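Local coordinates for protein A151R (African swine fever virus Georgia 2007/1, PDB 7CMA) that is a zinc-binding non-structural viral protein of uncertain biochemical role, at residues Ser41-Phe53 against Lys64-Ala76. Sequence-based numbering, arbitrary orientation.
Sequences SEISYIGNTYKYF and KEDLKGATSKNIA
Tyr52 and Glu65 form a hydrogen-bonded pair in the antiparallel hairpin of strands 49-55 and 61-66, at the edge of a five-stranded sheet; the axes of 49-53 and 64-66 run at 156°. Tyr52 N gives a nearly straight bond (171°) to Glu65 O, and Leu67 N bonds Tyr50 O where a type II' turn, Leu67 to Ala70, begins. Packing is tight where helix 72-84 meets the sheet: Ile75 CD1 lies 3.6 Å from Tyr50 CB, and Ile75 CG2 is 3.9 Å from Ile43 CG2. From the turn, Leu67 extends this apolar side, its CD2 3.7 Å from Tyr52 CB. Tyr50 OH lies 2.8 Å from Ser72 OG, which approaches at the ring edge and also bonds Glu26 of helix 3-28. The opposite face is looser: exposed Lys64 lies side by side with Phe53, CG nearest ring atom CE1, and partly exposed Lys51 makes a long salt bridge, NZ to Asp66 OD2 (4.0 Å), its closer grip being hydrogen bonds to Ile46 O and Thr49 OG1. With OG1 set between backbone N and carbonyl carbon (chi1 67°), Thr49 donates to Asp66 OD1 at 2.6 Å on its syn side, while Lys68 N reaches Asp66 OD1 from the carboxylate's other face, closing an Asx turn at 3.1 Å.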
loop_
_atom_site.group_PDB
_atom_site.type_symbol
_atom_site.label_atom_id
_atom_site.label_comp_id
_atom_site.label_asym_id
_atom_site.label_seq_id
_atom_site.Cartn_x
_atom_site.Cartn_y
_atom_site.Cartn_z
ATOM N N SER A 41 -2.389 -24.374 -19.007
ATOM C CA SER A 41 -3.864 -24.296 -19.162
ATOM C C SER A 41 -4.265 -23.024 -19.916
ATOM O O SER A 41 -3.418 -22.107 -20.063
ATOM C CB SER A 41 -4.560 -24.382 -17.825
ATOM O OG SER A 41 -3.644 -24.200 -16.763
ATOM N N GLU A 42 -5.546 -22.942 -20.281
ATOM C CA GLU A 42 -6.155 -21.804 -21.015
ATOM C C GLU A 42 -7.640 -21.729 -20.651
ATOM O O GLU A 42 -8.303 -22.781 -20.655
ATOM C CB GLU A 42 -5.973 -21.980 -22.527
ATOM C CG GLU A 42 -6.599 -20.861 -23.350
ATOM C CD GLU A 42 -6.467 -21.013 -24.859
ATOM O OE1 GLU A 42 -5.685 -21.868 -25.296
ATOM O OE2 GLU A 42 -7.167 -20.282 -25.592
ATOM N N ILE A 43 -8.108 -20.548 -20.257
ATOM C CA ILE A 43 -9.557 -20.267 -20.085
ATOM C C ILE A 43 -9.966 -19.201 -21.098
ATOM O O ILE A 43 -9.310 -18.141 -21.138
ATOM C CB ILE A 43 -9.871 -19.857 -18.634
ATOM C CG1 ILE A 43 -9.632 -21.027 -17.675
ATOM C CG2 ILE A 43 -11.289 -19.320 -18.520
ATOM C CD1 ILE A 43 -9.077 -20.624 -16.332
ATOM N N SER A 44 -10.839 -19.577 -22.028
ATOM C CA SER A 44 -11.272 -18.699 -23.143
ATOM C C SER A 44 -12.792 -18.754 -23.278
ATOM O O SER A 44 -13.356 -19.847 -23.145
ATOM C CB SER A 44 -10.586 -19.083 -24.425
ATOM O OG SER A 44 -9.192 -18.856 -24.326
ATOM N N TYR A 45 -13.426 -17.594 -23.429
ATOM C CA TYR A 45 -14.873 -17.467 -23.723
ATOM C C TYR A 45 -15.107 -17.781 -25.204
ATOM O O TYR A 45 -14.594 -17.026 -26.041
ATOM C CB TYR A 45 -15.370 -16.070 -23.358
ATOM C CG TYR A 45 -16.870 -15.946 -23.305
ATOM C CD1 TYR A 45 -17.590 -16.467 -22.243
ATOM C CD2 TYR A 45 -17.576 -15.370 -24.349
ATOM C CE1 TYR A 45 -18.970 -16.364 -22.190
ATOM C CE2 TYR A 45 -18.955 -15.255 -24.309
ATOM C CZ TYR A 45 -19.655 -15.758 -23.228
ATOM O OH TYR A 45 -21.014 -15.669 -23.192
ATOM N N ILE A 46 -15.615 -18.985 -25.481
ATOM C CA ILE A 46 -15.961 -19.491 -26.844
ATOM C C ILE A 46 -17.448 -19.853 -26.860
ATOM O O ILE A 46 -17.852 -20.710 -26.053
ATOM C CB ILE A 46 -15.081 -20.699 -27.221
ATOM C CG1 ILE A 46 -13.668 -20.568 -26.642
ATOM C CG2 ILE A 46 -15.073 -20.905 -28.730
ATOM C CD1 ILE A 46 -12.572 -21.078 -27.543
ATOM N N GLY A 47 -18.232 -19.183 -27.708
ATOM C CA GLY A 47 -19.694 -19.361 -27.798
ATOM C C GLY A 47 -20.423 -18.528 -26.756
ATOM O O GLY A 47 -20.358 -17.289 -26.841
ATOM N N ASN A 48 -21.012 -19.184 -25.753
ATOM C CA ASN A 48 -21.767 -18.526 -24.654
ATOM C C ASN A 48 -21.247 -19.027 -23.299
ATOM O O ASN A 48 -21.854 -18.663 -22.271
ATOM C CB ASN A 48 -23.278 -18.746 -24.795
ATOM C CG ASN A 48 -23.630 -20.135 -25.281
ATOM O OD1 ASN A 48 -23.243 -21.129 -24.669
ATOM N ND2 ASN A 48 -24.379 -20.213 -26.370
ATOM N N THR A 49 -20.118 -19.751 -23.292
ATOM C CA THR A 49 -19.510 -20.305 -22.050
ATOM C C THR A 49 -17.984 -20.174 -22.097
ATOM O O THR A 49 -17.411 -20.183 -23.208
ATOM C CB THR A 49 -19.903 -21.772 -21.824
ATOM O OG1 THR A 49 -19.317 -22.560 -22.861
ATOM C CG2 THR A 49 -21.402 -21.984 -21.798
ATOM N N TYR A 50 -17.356 -20.236 -20.924
ATOM C CA TYR A 50 -15.890 -20.375 -20.765
ATOM C C TYR A 50 -15.515 -21.848 -20.912
ATOM O O TYR A 50 -16.288 -22.715 -20.461
ATOM C CB TYR A 50 -15.444 -19.815 -19.414
ATOM C CG TYR A 50 -15.405 -18.310 -19.336
ATOM C CD1 TYR A 50 -14.316 -17.601 -19.813
ATOM C CD2 TYR A 50 -16.445 -17.592 -18.768
ATOM C CE1 TYR A 50 -14.263 -16.221 -19.738
ATOM C CE2 TYR A 50 -16.403 -16.212 -18.676
ATOM C CZ TYR A 50 -15.299 -15.524 -19.144
ATOM O OH TYR A 50 -15.232 -14.167 -19.028
ATOM N N LYS A 51 -14.420 -22.112 -21.631
ATOM C CA LYS A 51 -13.834 -23.466 -21.803
ATOM C C LYS A 51 -12.451 -23.498 -21.152
ATOM O O LYS A 51 -11.688 -22.523 -21.326
ATOM C CB LYS A 51 -13.753 -23.825 -23.290
ATOM C CG LYS A 51 -14.994 -24.503 -23.851
ATOM C CD LYS A 51 -16.058 -23.537 -24.319
ATOM C CE LYS A 51 -17.091 -24.191 -25.211
ATOM N NZ LYS A 51 -18.309 -23.357 -25.334
ATOM N N TYR A 52 -12.173 -24.563 -20.397
ATOM C CA TYR A 52 -10.892 -24.777 -19.674
ATOM C C TYR A 52 -10.091 -25.866 -20.394
ATOM O O TYR A 52 -10.482 -27.047 -20.309
ATOM C CB TYR A 52 -11.165 -25.144 -18.212
ATOM C CG TYR A 52 -9.938 -25.460 -17.394
ATOM C CD1 TYR A 52 -8.888 -24.559 -17.304
ATOM C CD2 TYR A 52 -9.861 -26.619 -16.638
ATOM C CE1 TYR A 52 -7.771 -24.827 -16.529
ATOM C CE2 TYR A 52 -8.751 -26.902 -15.858
ATOM C CZ TYR A 52 -7.701 -26.002 -15.804
ATOM O OH TYR A 52 -6.612 -26.257 -15.021
ATOM N N PHE A 53 -9.120 -25.441 -21.214
ATOM C CA PHE A 53 -8.161 -26.316 -21.941
ATOM C C PHE A 53 -6.938 -26.568 -21.056
ATOM O O PHE A 53 -6.295 -25.590 -20.624
ATOM C CB PHE A 53 -7.729 -25.673 -23.262
ATOM C CG PHE A 53 -8.853 -25.153 -24.119
ATOM C CD1 PHE A 53 -9.566 -26.006 -24.951
ATOM C CD2 PHE A 53 -9.152 -23.800 -24.152
ATOM C CE1 PHE A 53 -10.586 -25.519 -25.757
ATOM C CE2 PHE A 53 -10.188 -23.321 -24.942
ATOM C CZ PHE A 53 -10.915 -24.184 -25.726
ATOM N N LYS A 64 -10.531 -30.704 -22.449
ATOM C CA LYS A 64 -11.407 -29.549 -22.779
ATOM C C LYS A 64 -12.686 -29.646 -21.943
ATOM O O LYS A 64 -13.427 -30.629 -22.115
ATOM C CB LYS A 64 -11.731 -29.540 -24.277
ATOM C CG LYS A 64 -12.630 -28.403 -24.741
ATOM C CD LYS A 64 -13.393 -28.714 -26.016
ATOM C CE LYS A 64 -13.632 -27.492 -26.877
ATOM N NZ LYS A 64 -15.071 -27.307 -27.179
ATOM N N GLU A 65 -12.901 -28.686 -21.040
ATOM C CA GLU A 65 -14.034 -28.715 -20.081
ATOM C C GLU A 65 -14.909 -27.477 -20.292
ATOM O O GLU A 65 -14.393 -26.351 -20.137
ATOM C CB GLU A 65 -13.511 -28.785 -18.647
ATOM C CG GLU A 65 -14.595 -29.070 -17.625
ATOM C CD GLU A 65 -14.136 -28.978 -16.180
ATOM O OE1 GLU A 65 -14.931 -28.513 -15.340
ATOM O OE2 GLU A 65 -12.971 -29.338 -15.907
ATOM N N ASP A 66 -16.180 -27.682 -20.641
ATOM C CA ASP A 66 -17.199 -26.603 -20.657
ATOM C C ASP A 66 -17.538 -26.241 -19.209
ATOM O O ASP A 66 -18.069 -27.113 -18.496
ATOM C CB ASP A 66 -18.444 -27.014 -21.442
ATOM C CG ASP A 66 -19.250 -25.828 -21.935
ATOM O OD1 ASP A 66 -19.041 -24.720 -21.400
ATOM O OD2 ASP A 66 -20.018 -26.003 -22.900
ATOM N N LEU A 67 -17.082 -25.069 -18.761
ATOM C CA LEU A 67 -17.331 -24.546 -17.390
ATOM C C LEU A 67 -18.808 -24.157 -17.252
ATOM O O LEU A 67 -19.214 -23.769 -16.141
ATOM C CB LEU A 67 -16.416 -23.341 -17.142
ATOM C CG LEU A 67 -15.054 -23.649 -16.516
ATOM C CD1 LEU A 67 -14.750 -25.139 -16.547
ATOM C CD2 LEU A 67 -13.952 -22.867 -17.213
ATOM N N LYS A 68 -19.558 -24.203 -18.359
ATOM C CA LYS A 68 -21.035 -24.009 -18.388
ATOM C C LYS A 68 -21.400 -22.698 -17.676
ATOM O O LYS A 68 -21.165 -21.625 -18.266
ATOM C CB LYS A 68 -21.739 -25.213 -17.756
ATOM C CG LYS A 68 -21.493 -26.542 -18.461
ATOM C CD LYS A 68 -21.379 -27.722 -17.523
ATOM C CE LYS A 68 -21.196 -27.321 -16.073
ATOM N NZ LYS A 68 -21.669 -28.379 -15.148
ATOM N N GLY A 69 -22.032 -22.790 -16.501
ATOM C CA GLY A 69 -22.652 -21.643 -15.807
ATOM C C GLY A 69 -21.613 -20.758 -15.140
ATOM O O GLY A 69 -21.956 -19.615 -14.767
ATOM N N ALA A 70 -20.381 -21.255 -15.012
ATOM C CA ALA A 70 -19.265 -20.580 -14.312
ATOM C C ALA A 70 -19.194 -19.119 -14.756
ATOM O O ALA A 70 -19.048 -18.868 -15.969
ATOM C CB ALA A 70 -17.970 -21.300 -14.577
ATOM N N THR A 71 -19.271 -18.201 -13.793
ATOM C CA THR A 71 -19.184 -16.734 -14.005
ATOM C C THR A 71 -17.712 -16.320 -14.089
ATOM O O THR A 71 -16.891 -16.966 -13.415
ATOM C CB THR A 71 -19.895 -15.994 -12.867
ATOM O OG1 THR A 71 -19.184 -16.290 -11.665
ATOM C CG2 THR A 71 -21.347 -16.394 -12.722
ATOM N N SER A 72 -17.446 -15.160 -14.695
ATOM C CA SER A 72 -16.107 -14.520 -14.750
ATOM C C SER A 72 -15.543 -14.339 -13.334
ATOM O O SER A 72 -14.328 -14.525 -13.158
ATOM C CB SER A 72 -16.169 -13.212 -15.482
ATOM O OG SER A 72 -16.696 -13.395 -16.785
ATOM N N LYS A 73 -16.382 -13.941 -12.372
ATOM C CA LYS A 73 -15.944 -13.672 -10.975
ATOM C C LYS A 73 -15.528 -14.989 -10.316
ATOM O O LYS A 73 -14.492 -15.001 -9.616
ATOM C CB LYS A 73 -17.052 -12.986 -10.170
ATOM C CG LYS A 73 -16.603 -12.391 -8.841
ATOM C CD LYS A 73 -15.397 -11.473 -8.958
ATOM C CE LYS A 73 -15.620 -10.113 -8.326
ATOM N NZ LYS A 73 -14.343 -9.497 -7.895
ATOM N N ASN A 74 -16.291 -16.061 -10.546
ATOM C CA ASN A 74 -16.003 -17.385 -9.942
ATOM C C ASN A 74 -14.731 -17.951 -10.576
ATOM O O ASN A 74 -13.967 -18.610 -9.856
ATOM C CB ASN A 74 -17.184 -18.353 -10.062
ATOM C CG ASN A 74 -18.151 -18.242 -8.900
ATOM O OD1 ASN A 74 -17.753 -17.920 -7.782
ATOM N ND2 ASN A 74 -19.430 -18.454 -9.167
ATOM N N ILE A 75 -14.519 -17.714 -11.874
ATOM C CA ILE A 75 -13.285 -18.181 -12.576
ATOM C C ILE A 75 -12.090 -17.388 -12.040
ATOM O O ILE A 75 -11.081 -18.023 -11.680
ATOM C CB ILE A 75 -13.418 -18.052 -14.105
ATOM C CG1 ILE A 75 -14.710 -18.698 -14.614
ATOM C CG2 ILE A 75 -12.180 -18.613 -14.792
ATOM C CD1 ILE A 75 -14.573 -19.406 -15.937
ATOM N N ALA A 76 -12.252 -16.073 -11.872
ATOM C CA ALA A 76 -11.205 -15.196 -11.299
ATOM C C ALA A 76 -10.734 -15.758 -9.953
ATOM O O ALA A 76 -9.518 -15.735 -9.701
ATOM C CB ALA A 76 -11.725 -13.792 -11.157
#